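Local coordinates for peptidase M3B, oligoendopeptidase F (PDB 2QR4), which probably hydrolyses internal peptide bonds of short peptides, as a zinc-dependent oligoendopeptidase of family M3 would, at residues Ser187-Arg190 and Arg191-Glu194; Arg265-Glu268 and Leu269-Arg272; Glu277-His280 and Met281-Tyr285; Lys470-Ala473 and Lys474-Pro478. All coordinates share one frame; numbering follows the deposited sequence.

Contact 1 of 4, residues Ser187-Arg190 and Arg191-Glu194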
loop_
_atom_site.group_PDB
_atom_site.type_symbol
_atom_site.label_atom_id
_atom_site.label_comp_id
_atom_site.label_asym_id
_atom_site.label_seq_id
_atom_site.Cartn_x
_atom_site.Cartn_y
_atom_site.Cartn_z
ATOM N N SER A 187 12.684 -22.754 24.001
ATOM C CA SER A 187 13.768 -22.999 24.937
ATOM C C SER A 187 13.234 -23.449 26.296
ATOM O O SER A 187 12.162 -23.020 26.734
ATOM C CB SER A 187 14.616 -21.732 25.086
ATOM O OG SER A 187 15.420 -21.798 26.250
ATOM N N THR A 188 13.979 -24.314 26.970
ATOM C CA THR A 188 13.570 -24.750 28.299
ATOM C C THR A 188 13.971 -23.690 29.307
ATOM O O THR A 188 13.622 -23.768 30.485
ATOM C CB THR A 188 14.212 -26.088 28.685
ATOM O OG1 THR A 188 15.628 -25.913 28.822
ATOM C CG2 THR A 188 13.924 -27.143 27.621
ATOM N N ASP A 189 14.712 -22.696 28.831
ATOM C CA ASP A 189 15.141 -21.591 29.673
ATOM C C ASP A 189 14.096 -20.475 29.583
ATOM O O ASP A 189 14.088 -19.673 28.648
ATOM C CB ASP A 189 16.535 -21.114 29.248
ATOM C CG ASP A 189 17.052 -19.975 30.098
ATOM O OD1 ASP A 189 16.246 -19.307 30.781
ATOM O OD2 ASP A 189 18.276 -19.741 30.078
ATOM N N ARG A 190 13.212 -20.439 30.573
ATOM C CA ARG A 190 12.080 -19.530 30.564
ATOM C C ARG A 190 12.454 -18.065 30.379
ATOM O O ARG A 190 11.729 -17.316 29.740
ATOM C CB ARG A 190 11.245 -19.683 31.835
ATOM C CG ARG A 190 9.895 -19.026 31.689
ATOM C CD ARG A 190 9.051 -19.210 32.911
ATOM N NE ARG A 190 7.659 -18.894 32.617
ATOM C CZ ARG A 190 6.777 -18.519 33.537
ATOM N NH1 ARG A 190 5.530 -18.255 33.187
ATOM N NH2 ARG A 190 7.148 -18.406 34.809
ATOM N N ARG A 191 13.573 -17.649 30.951
ATOM C CA ARG A 191 13.971 -16.251 30.861
ATOM C C ARG A 191 14.217 -15.877 29.403
ATOM O O ARG A 191 13.893 -14.773 28.966
ATOM C CB ARG A 191 15.225 -15.988 31.710
ATOM C CG ARG A 191 15.901 -14.656 31.430
ATOM C CD ARG A 191 17.339 -14.590 31.977
ATOM N NE ARG A 191 18.309 -15.352 31.185
ATOM C CZ ARG A 191 18.660 -15.060 29.931
ATOM N NH1 ARG A 191 18.107 -14.033 29.289
ATOM N NH2 ARG A 191 19.560 -15.811 29.304
ATOM N N VAL A 192 14.786 -16.816 28.655
ATOM C CA VAL A 192 15.106 -16.611 27.249
ATOM C C VAL A 192 13.834 -16.516 26.406
ATOM O O VAL A 192 13.719 -15.668 25.512
ATOM C CB VAL A 192 16.022 -17.743 26.745
ATOM C CG1 VAL A 192 15.961 -17.877 25.225
ATOM C CG2 VAL A 192 17.440 -17.508 27.235
ATOM N N ARG A 193 12.878 -17.379 26.725
ATOM C CA ARG A 193 11.538 -17.329 26.146
ATOM C C ARG A 193 10.875 -15.962 26.355
ATOM O O ARG A 193 10.381 -15.339 25.404
ATOM C CB ARG A 193 10.666 -18.441 26.757
ATOM C CG ARG A 193 10.606 -19.690 25.931
ATOM C CD ARG A 193 10.248 -20.959 26.707
ATOM N NE ARG A 193 9.246 -20.817 27.759
ATOM C CZ ARG A 193 9.251 -21.589 28.849
ATOM N NH1 ARG A 193 10.208 -22.492 28.984
ATOM N NH2 ARG A 193 8.337 -21.465 29.809
ATOM N N GLU A 194 10.853 -15.499 27.596
ATOM C CA GLU A 194 10.167 -14.250 27.925
ATOM C C GLU A 194 10.852 -13.103 27.214
ATOM O O GLU A 194 10.212 -12.170 26.721
ATOM C CB GLU A 194 10.193 -14.026 29.435
ATOM C CG GLU A 194 9.661 -12.686 29.914
ATOM C CD GLU A 194 9.848 -12.517 31.418
ATOM O OE1 GLU A 194 10.617 -13.298 32.010
ATOM O OE2 GLU A 194 9.226 -11.619 32.017
#
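R193 reaches back from the first turn of helix 190-206 to the loop that leads into it, and its path past S187 and R190 shows how an arginine can join a helix start to its approach. R193 CB lies 3.4 Å from R190 O. CG then passes S187 O, and a bend at chi3 (38°) turns the tip back over R190. The flat guanidinium has R190 CA over the centre of one face, 3.8 Å above the plane, while S187 O sits at its edge. R193 NH1 points nearly straight at S187 O at 3.0 Å, although that oxygen is crowded in the model and the bond is correspondingly less certain. R193 NE donates to Y282 O. R193 NH2 lies 3.5 Å from R190 CG and forms a salt bridge with D283. R190 sends its own extended chain to the same carboxylate, so the two guanidinium groups, their planes 45° apart, converge on one anion.

The backbone here is organised by two short motifs. S187 OG accepts from D189 N at 2.8 Å, closing an ST turn. D189 carries CG anti to its own nitrogen (chi1 -179°), which places D189 OD1 3.2 Å from R191 N in a weak capping bond, while D189 O takes R193 N in its carbonyl plane. The arrangement is that of an alpha-helix start, with an ST turn that runs into the N-cap aspartate it ends on.

Contact 2 of 4, residues Arg265-Glu268 and Leu269-Arg272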
loop_
_atom_site.group_PDB
_atom_site.type_symbol
_atom_site.label_atom_id
_atom_site.label_comp_id
_atom_site.label_asym_id
_atom_site.label_seq_id
_atom_site.Cartn_x
_atom_site.Cartn_y
_atom_site.Cartn_z
ATOM N N ARG A 265 -9.278 -26.120 29.176
ATOM C CA ARG A 265 -8.829 -27.271 29.949
ATOM C C ARG A 265 -7.410 -27.714 29.591
ATOM O O ARG A 265 -6.622 -28.041 30.477
ATOM C CB ARG A 265 -9.767 -28.449 29.724
ATOM C CG ARG A 265 -10.735 -28.707 30.828
ATOM C CD ARG A 265 -10.629 -30.173 31.234
ATOM N NE ARG A 265 -11.506 -31.034 30.458
ATOM C CZ ARG A 265 -11.442 -32.356 30.497
ATOM N NH1 ARG A 265 -10.529 -32.947 31.248
ATOM N NH2 ARG A 265 -12.272 -33.086 29.774
ATOM N N TYR A 266 -7.100 -27.745 28.294
ATOM C CA TYR A 266 -5.768 -28.148 27.841
ATOM C C TYR A 266 -4.716 -27.162 28.358
ATOM O O TYR A 266 -3.603 -27.549 28.718
ATOM C CB TYR A 266 -5.733 -28.246 26.314
ATOM C CG TYR A 266 -4.437 -28.768 25.748
ATOM C CD1 TYR A 266 -3.746 -29.787 26.379
ATOM C CD2 TYR A 266 -3.920 -28.265 24.564
ATOM C CE1 TYR A 266 -2.571 -30.276 25.868
ATOM C CE2 TYR A 266 -2.742 -28.750 24.042
ATOM C CZ TYR A 266 -2.069 -29.761 24.702
ATOM O OH TYR A 266 -0.898 -30.281 24.187
HETATM N N MSE A 267 -5.094 -25.891 28.432
HETATM C CA MSE A 267 -4.209 -24.859 28.969
HETATM C C MSE A 267 -3.987 -25.018 30.487
HETATM O O MSE A 267 -2.862 -24.875 30.962
HETATM C CB MSE A 267 -4.727 -23.470 28.603
HETATM C CG MSE A 267 -4.724 -23.207 27.094
HETATM SE SE MSE A 267 -2.942 -23.276 26.222
HETATM C CE MSE A 267 -2.846 -25.167 25.730
ATOM N N GLU A 268 -5.031 -25.360 31.240
ATOM C CA GLU A 268 -4.848 -25.701 32.650
ATOM C C GLU A 268 -3.828 -26.825 32.799
ATOM O O GLU A 268 -2.964 -26.786 33.686
ATOM C CB GLU A 268 -6.167 -26.109 33.330
ATOM C CG GLU A 268 -7.274 -25.047 33.268
ATOM C CD GLU A 268 -7.105 -23.885 34.279
ATOM O OE1 GLU A 268 -6.140 -23.865 35.092
ATOM O OE2 GLU A 268 -7.966 -22.976 34.247
ATOM N N LEU A 269 -3.926 -27.827 31.931
ATOM C CA LEU A 269 -3.036 -28.983 32.034
ATOM C C LEU A 269 -1.605 -28.551 31.764
ATOM O O LEU A 269 -0.688 -28.896 32.510
ATOM C CB LEU A 269 -3.455 -30.090 31.074
ATOM C CG LEU A 269 -2.519 -31.283 31.008
ATOM C CD1 LEU A 269 -2.376 -31.902 32.383
ATOM C CD2 LEU A 269 -3.076 -32.280 30.009
ATOM N N ARG A 270 -1.410 -27.775 30.707
ATOM C CA ARG A 270 -0.078 -27.240 30.445
ATOM C C ARG A 270 0.476 -26.394 31.621
ATOM O O ARG A 270 1.664 -26.458 31.935
ATOM C CB ARG A 270 -0.070 -26.482 29.125
ATOM C CG ARG A 270 1.135 -25.592 28.898
ATOM C CD ARG A 270 1.118 -25.023 27.472
ATOM N NE ARG A 270 1.456 -26.046 26.481
ATOM C CZ ARG A 270 2.693 -26.282 26.055
ATOM N NH1 ARG A 270 2.906 -27.225 25.163
ATOM N NH2 ARG A 270 3.720 -25.569 26.519
ATOM N N LYS A 271 -0.383 -25.632 32.291
ATOM C CA LYS A 271 0.057 -24.842 33.442
ATOM C C LYS A 271 0.543 -25.769 34.544
ATOM O O LYS A 271 1.618 -25.572 35.107
ATOM C CB LYS A 271 -1.068 -23.948 33.957
ATOM C CG LYS A 271 -0.731 -23.172 35.220
ATOM C CD LYS A 271 -1.693 -21.991 35.362
ATOM C CE LYS A 271 -1.637 -21.344 36.743
ATOM N NZ LYS A 271 -2.558 -20.175 36.791
ATOM N N ARG A 272 -0.246 -26.795 34.832
ATOM C CA ARG A 272 0.147 -27.805 35.802
ATOM C C ARG A 272 1.465 -28.482 35.447
ATOM O O ARG A 272 2.324 -28.647 36.307
ATOM C CB ARG A 272 -0.951 -28.857 35.981
ATOM C CG ARG A 272 -2.070 -28.439 36.938
ATOM C CD ARG A 272 -2.950 -29.635 37.345
ATOM N NE ARG A 272 -3.642 -30.215 36.192
ATOM C CZ ARG A 272 -4.804 -29.773 35.710
ATOM N NH1 ARG A 272 -5.422 -28.746 36.287
ATOM N NH2 ARG A 272 -5.350 -30.358 34.650
HETATM O O HOH W 1 -6.701 -30.038 32.659
HETATM O O HOH W 2 -4.947 -21.486 36.701
#
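R272 folds back along helix 260-274 onto E268, one turn earlier, in the i to i+4 spacing of an alpha-helix. Its guanidinium flanks a backbone carbonyl, turning one face to the oxygen: E268 O stands 4.0 Å above the plane, over its centre. The bend at chi3 (-63°) brings the group back, and R272 NH1 ends 4.0 Å from E268 CB. E268 O is already engaged by R272 N at 2.9 Å, one of four successive i to i+4 backbone bonds; K271 N to M267 O is another.

One step outward, the E268 carboxylate is not in direct contact with either basic neighbour. A bend at chi2 (-78°) directs it toward the side where K271 runs out extended, and a water fills the gap. Other helices anchor the outer flank: L269 meets L570 and L573 of helix 557-579, to which R265 is also tied through N571 and E574, and Y266 packs on L429 of helix 418-454. R270 leaves in yet another direction, NH2 bonding to T286 O in the loop after the helix. Within the helix, L269 CD2 approaches the edge of the Y266 ring, 4.5 Å from Y266 CD1. The bridging water donates to E268 OE1 at 3.1 Å and accepts from K271 NZ at 2.7 Å, joining charges whose own atoms stand 5.4 Å apart.

Contact 3 of 4, residues Glu277-His280 and Met281-Tyr285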
loop_
_atom_site.group_PDB
_atom_site.type_symbol
_atom_site.label_atom_id
_atom_site.label_comp_id
_atom_site.label_asym_id
_atom_site.label_seq_id
_atom_site.Cartn_x
_atom_site.Cartn_y
_atom_site.Cartn_z
ATOM N N GLU A 277 3.776 -20.280 38.173
ATOM C CA GLU A 277 2.756 -19.536 38.911
ATOM C C GLU A 277 1.703 -19.022 37.943
ATOM O O GLU A 277 0.516 -19.080 38.223
ATOM C CB GLU A 277 3.384 -18.369 39.690
ATOM C CG GLU A 277 2.425 -17.637 40.614
ATOM C CD GLU A 277 1.872 -18.532 41.707
ATOM O OE1 GLU A 277 2.577 -19.483 42.113
ATOM O OE2 GLU A 277 0.731 -18.289 42.165
ATOM N N LYS A 278 2.144 -18.517 36.797
ATOM C CA LYS A 278 1.205 -18.062 35.783
ATOM C C LYS A 278 1.633 -18.437 34.367
ATOM O O LYS A 278 2.804 -18.315 34.016
ATOM C CB LYS A 278 0.949 -16.559 35.941
ATOM C CG LYS A 278 -0.267 -16.287 36.833
ATOM C CD LYS A 278 -0.167 -15.010 37.592
ATOM C CE LYS A 278 -1.434 -14.776 38.399
ATOM N NZ LYS A 278 -1.771 -15.958 39.235
ATOM N N LEU A 279 0.683 -18.915 33.566
ATOM C CA LEU A 279 0.969 -19.349 32.193
ATOM C C LEU A 279 0.832 -18.193 31.226
ATOM O O LEU A 279 -0.217 -17.546 31.171
ATOM C CB LEU A 279 0.005 -20.460 31.754
ATOM C CG LEU A 279 0.408 -21.248 30.491
ATOM C CD1 LEU A 279 1.666 -22.092 30.716
ATOM C CD2 LEU A 279 -0.723 -22.146 30.009
ATOM N N HIS A 280 1.870 -17.940 30.443
ATOM C CA HIS A 280 1.815 -16.821 29.506
ATOM C C HIS A 280 1.910 -17.330 28.065
ATOM O O HIS A 280 2.324 -18.470 27.823
ATOM C CB HIS A 280 2.976 -15.847 29.748
ATOM C CG HIS A 280 3.012 -15.247 31.117
ATOM N ND1 HIS A 280 2.604 -13.955 31.373
ATOM C CD2 HIS A 280 3.435 -15.751 32.303
ATOM C CE1 HIS A 280 2.761 -13.692 32.658
ATOM N NE2 HIS A 280 3.260 -14.767 33.246
HETATM N N MSE A 281 1.558 -16.469 27.110
HETATM C CA MSE A 281 1.740 -16.793 25.700
HETATM C C MSE A 281 3.134 -17.360 25.442
HETATM O O MSE A 281 3.291 -18.328 24.695
HETATM C CB MSE A 281 1.446 -15.578 24.802
HETATM C CG MSE A 281 -0.029 -15.101 24.835
HETATM SE SE MSE A 281 -1.358 -16.558 24.575
HETATM C CE MSE A 281 -0.840 -17.188 22.793
ATOM N N TYR A 282 4.150 -16.802 26.091
ATOM C CA TYR A 282 5.515 -17.263 25.812
ATOM C C TYR A 282 5.858 -18.596 26.475
ATOM O O TYR A 282 7.019 -19.022 26.475
ATOM C CB TYR A 282 6.548 -16.191 26.169
ATOM C CG TYR A 282 6.464 -15.658 27.583
ATOM C CD1 TYR A 282 6.909 -16.414 28.668
ATOM C CD2 TYR A 282 5.964 -14.386 27.832
ATOM C CE1 TYR A 282 6.846 -15.905 29.976
ATOM C CE2 TYR A 282 5.899 -13.868 29.128
ATOM C CZ TYR A 282 6.337 -14.628 30.193
ATOM O OH TYR A 282 6.251 -14.106 31.468
ATOM N N ASP A 283 4.848 -19.258 27.039
ATOM C CA ASP A 283 5.043 -20.603 27.599
ATOM C C ASP A 283 4.355 -21.716 26.806
ATOM O O ASP A 283 4.405 -22.874 27.219
ATOM C CB ASP A 283 4.522 -20.669 29.040
ATOM C CG ASP A 283 5.304 -19.791 29.989
ATOM O OD1 ASP A 283 6.553 -19.734 29.862
ATOM O OD2 ASP A 283 4.661 -19.165 30.864
ATOM N N LEU A 284 3.694 -21.385 25.697
ATOM C CA LEU A 284 2.819 -22.372 25.041
ATOM C C LEU A 284 3.503 -23.248 23.996
ATOM O O LEU A 284 2.901 -24.203 23.508
ATOM C CB LEU A 284 1.588 -21.705 24.407
ATOM C CG LEU A 284 0.718 -20.797 25.282
ATOM C CD1 LEU A 284 -0.591 -20.489 24.588
ATOM C CD2 LEU A 284 0.454 -21.405 26.639
ATOM N N TYR A 285 4.748 -22.940 23.647
ATOM C CA TYR A 285 5.400 -23.658 22.542
ATOM C C TYR A 285 6.594 -24.459 22.991
ATOM O O TYR A 285 7.281 -25.054 22.176
ATOM C CB TYR A 285 5.794 -22.686 21.422
ATOM C CG TYR A 285 4.633 -21.834 20.981
ATOM C CD1 TYR A 285 4.363 -20.617 21.599
ATOM C CD2 TYR A 285 3.787 -22.251 19.956
ATOM C CE1 TYR A 285 3.291 -19.826 21.199
ATOM C CE2 TYR A 285 2.708 -21.474 19.551
ATOM C CZ TYR A 285 2.466 -20.267 20.173
ATOM O OH TYR A 285 1.396 -19.499 19.778
#
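H280 and D283 are tied to each other by two hydrogen bonds that run in opposite senses. D283 N donates to H280 O at 2.8 Å, from above the carbonyl plane, as the chain tightens into the 3-10 turn 281-283. In return D283 OD2 receives H280 N at 3.1 Å, meeting it on the anti side, 29° out of the carboxylate plane. The aspartate thus braces the residues before the turn against the turn itself, and it does so while D283 OD1 and OD2 also serve helix 190-206; this gathering of donors would be expected to keep it ionised.

Aromatic contacts form a second group. The H280 and Y282 side chains lie side by side with their rings only 5° from parallel, yet slid so far, centroids 4.7 Å apart, that they barely overlap. What each face receives is instead an atom beside the partner ring: Y282 OH stands 3.3 Å above the centre of the imidazole, and H280 CB makes a CH-pi contact over the phenol, 3.6 Å from its centroid. Y282 achieves this by setting CG between its backbone N and carbonyl carbon (chi1 54°). H280 ND1 bonds to D483, which would limit the imidazole's rotation.

Apolar packing completes the turn on its other flank. L279 CD2 meets L284 CD2 at 3.6 Å, the two chains crossing near a right angle, and L279 CD1 presses on D283 CB.

The loop is wedged among three helices: Y282 against helix 190-206, both leucines against helix 260-274, and M281 with L284 against Y476 of helix 461-476.

Contact 4 of 4, residues Lys470-Ala473 and Lys474-Pro478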
loop_
_atom_site.group_PDB
_atom_site.type_symbol
_atom_site.label_atom_id
_atom_site.label_comp_id
_atom_site.label_asym_id
_atom_site.label_seq_id
_atom_site.Cartn_x
_atom_site.Cartn_y
_atom_site.Cartn_z
ATOM N N LYS A 470 -9.045 -9.311 22.884
ATOM C CA LYS A 470 -10.250 -9.924 23.458
ATOM C C LYS A 470 -10.504 -11.324 22.920
ATOM O O LYS A 470 -10.866 -12.231 23.675
ATOM C CB LYS A 470 -11.483 -9.045 23.234
ATOM C CG LYS A 470 -11.581 -7.912 24.231
ATOM C CD LYS A 470 -12.410 -6.743 23.715
ATOM C CE LYS A 470 -12.324 -5.582 24.721
ATOM N NZ LYS A 470 -13.480 -4.665 24.601
ATOM N N LEU A 471 -10.302 -11.489 21.616
ATOM C CA LEU A 471 -10.543 -12.760 20.942
ATOM C C LEU A 471 -9.554 -13.790 21.479
ATOM O O LEU A 471 -9.905 -14.946 21.719
ATOM C CB LEU A 471 -10.379 -12.593 19.424
ATOM C CG LEU A 471 -10.661 -13.780 18.502
ATOM C CD1 LEU A 471 -12.131 -14.129 18.498
ATOM C CD2 LEU A 471 -10.197 -13.472 17.085
ATOM N N ASN A 472 -8.321 -13.353 21.701
ATOM C CA ASN A 472 -7.305 -14.247 22.234
ATOM C C ASN A 472 -7.692 -14.784 23.612
ATOM O O ASN A 472 -7.533 -15.975 23.887
ATOM C CB ASN A 472 -5.946 -13.549 22.299
ATOM C CG ASN A 472 -4.789 -14.537 22.314
ATOM O OD1 ASN A 472 -4.460 -15.149 21.304
ATOM N ND2 ASN A 472 -4.171 -14.690 23.461
ATOM N N ALA A 473 -8.218 -13.905 24.459
ATOM C CA ALA A 473 -8.587 -14.257 25.831
ATOM C C ALA A 473 -9.781 -15.191 25.828
ATOM O O ALA A 473 -9.858 -16.101 26.651
ATOM C CB ALA A 473 -8.898 -12.986 26.653
ATOM N N LYS A 474 -10.710 -14.955 24.897
ATOM C CA LYS A 474 -11.875 -15.822 24.716
ATOM C C LYS A 474 -11.419 -17.237 24.354
ATOM O O LYS A 474 -11.931 -18.223 24.876
ATOM C CB LYS A 474 -12.780 -15.274 23.599
ATOM C CG LYS A 474 -14.079 -16.072 23.370
ATOM C CD LYS A 474 -14.998 -15.469 22.278
ATOM C CE LYS A 474 -14.564 -15.940 20.876
ATOM N NZ LYS A 474 -15.545 -15.620 19.776
ATOM N N TYR A 475 -10.452 -17.326 23.444
ATOM C CA TYR A 475 -9.931 -18.609 23.028
ATOM C C TYR A 475 -9.117 -19.303 24.119
ATOM O O TYR A 475 -9.355 -20.449 24.439
ATOM C CB TYR A 475 -9.118 -18.464 21.746
ATOM C CG TYR A 475 -9.955 -18.631 20.510
ATOM C CD1 TYR A 475 -10.884 -17.676 20.164
ATOM C CD2 TYR A 475 -9.832 -19.766 19.700
ATOM C CE1 TYR A 475 -11.675 -17.821 19.043
ATOM C CE2 TYR A 475 -10.608 -19.919 18.571
ATOM C CZ TYR A 475 -11.537 -18.938 18.253
ATOM O OH TYR A 475 -12.340 -19.054 17.147
ATOM N N TYR A 476 -8.183 -18.608 24.734
ATOM C CA TYR A 476 -7.317 -19.299 25.666
ATOM C C TYR A 476 -7.873 -19.477 27.063
ATOM O O TYR A 476 -7.463 -20.395 27.770
ATOM C CB TYR A 476 -5.934 -18.660 25.678
ATOM C CG TYR A 476 -5.174 -19.022 24.421
ATOM C CD1 TYR A 476 -4.518 -20.252 24.302
ATOM C CD2 TYR A 476 -5.159 -18.167 23.332
ATOM C CE1 TYR A 476 -3.828 -20.580 23.142
ATOM C CE2 TYR A 476 -4.485 -18.498 22.172
ATOM C CZ TYR A 476 -3.814 -19.691 22.089
ATOM O OH TYR A 476 -3.151 -19.996 20.935
ATOM N N GLY A 477 -8.808 -18.618 27.461
ATOM C CA GLY A 477 -9.429 -18.751 28.771
ATOM C C GLY A 477 -8.578 -18.240 29.917
ATOM O O GLY A 477 -7.488 -17.726 29.701
ATOM N N PRO A 478 -9.074 -18.393 31.155
ATOM C CA PRO A 478 -8.450 -17.787 32.337
ATOM C C PRO A 478 -7.135 -18.438 32.785
ATOM O O PRO A 478 -6.459 -17.898 33.659
ATOM C CB PRO A 478 -9.513 -17.971 33.428
ATOM C CG PRO A 478 -10.269 -19.202 33.009
ATOM C CD PRO A 478 -10.278 -19.178 31.495
#
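N472 lays its amide against the rim of the Y476 ring, the two planes 41° apart, so the meeting is neither a stack nor a right-angled approach. N472 OD1 comes to 3.5 Å from Y476 CE2, and N472 ND2 to 3.6 Å from Y476 CD2. At the same edge, near the ring plane, lies N472 O, which also accepts Y476 N at 2.8 Å. Y475 repeats the theme one residue earlier: L471 O is at its edge, 3.3 Å from Y475 CD1, and L471 CD1 touches Y475 CE1 at 3.8 Å with the side chains running the same way. L471 CD1 is shared, since K474 CE rests against it too. That lysine bends at chi3 (84°), and its NZ goes on to E444 and N257.

The last turn of helix 461-476 closes with G477 N donating to A473 O at 2.8 Å; G477 then leaves helical geometry with positive phi (78°).

The chemistry is mixed: in the L471/Y475 and N472/Y476 pairs the i to i+4 spacing sets an aromatic edge beside a carbonyl, while N472 OD1 bonds to Q441 and Y475 OH to E444, both of helix 418-454. Both buried tyrosines are therefore held by contacts along their own helix as well as by neighbouring helices.

Overall arrangement
Contacts 1 to 4 follow one another along the chain, all within the family M3 range and on the same side of the molecule's centre. Contact 3 is the hub: its loop centre lies about 10 Å from those of contacts 1 and 2 and about 13 Å from that of contact 4, and it touches all three. It reaches contact 1, at the start of helix 190-206, through salt bridges and packing, and contacts 2 and 4, on helices 260-274 and 461-476, largely through packing. Contacts 2 and 4 also meet directly, M267 against Y476, whereas contacts 1 and 4, with centres about 23 Å apart, do not touch. One irregular loop therefore knits together three helices of a predominantly helical fold.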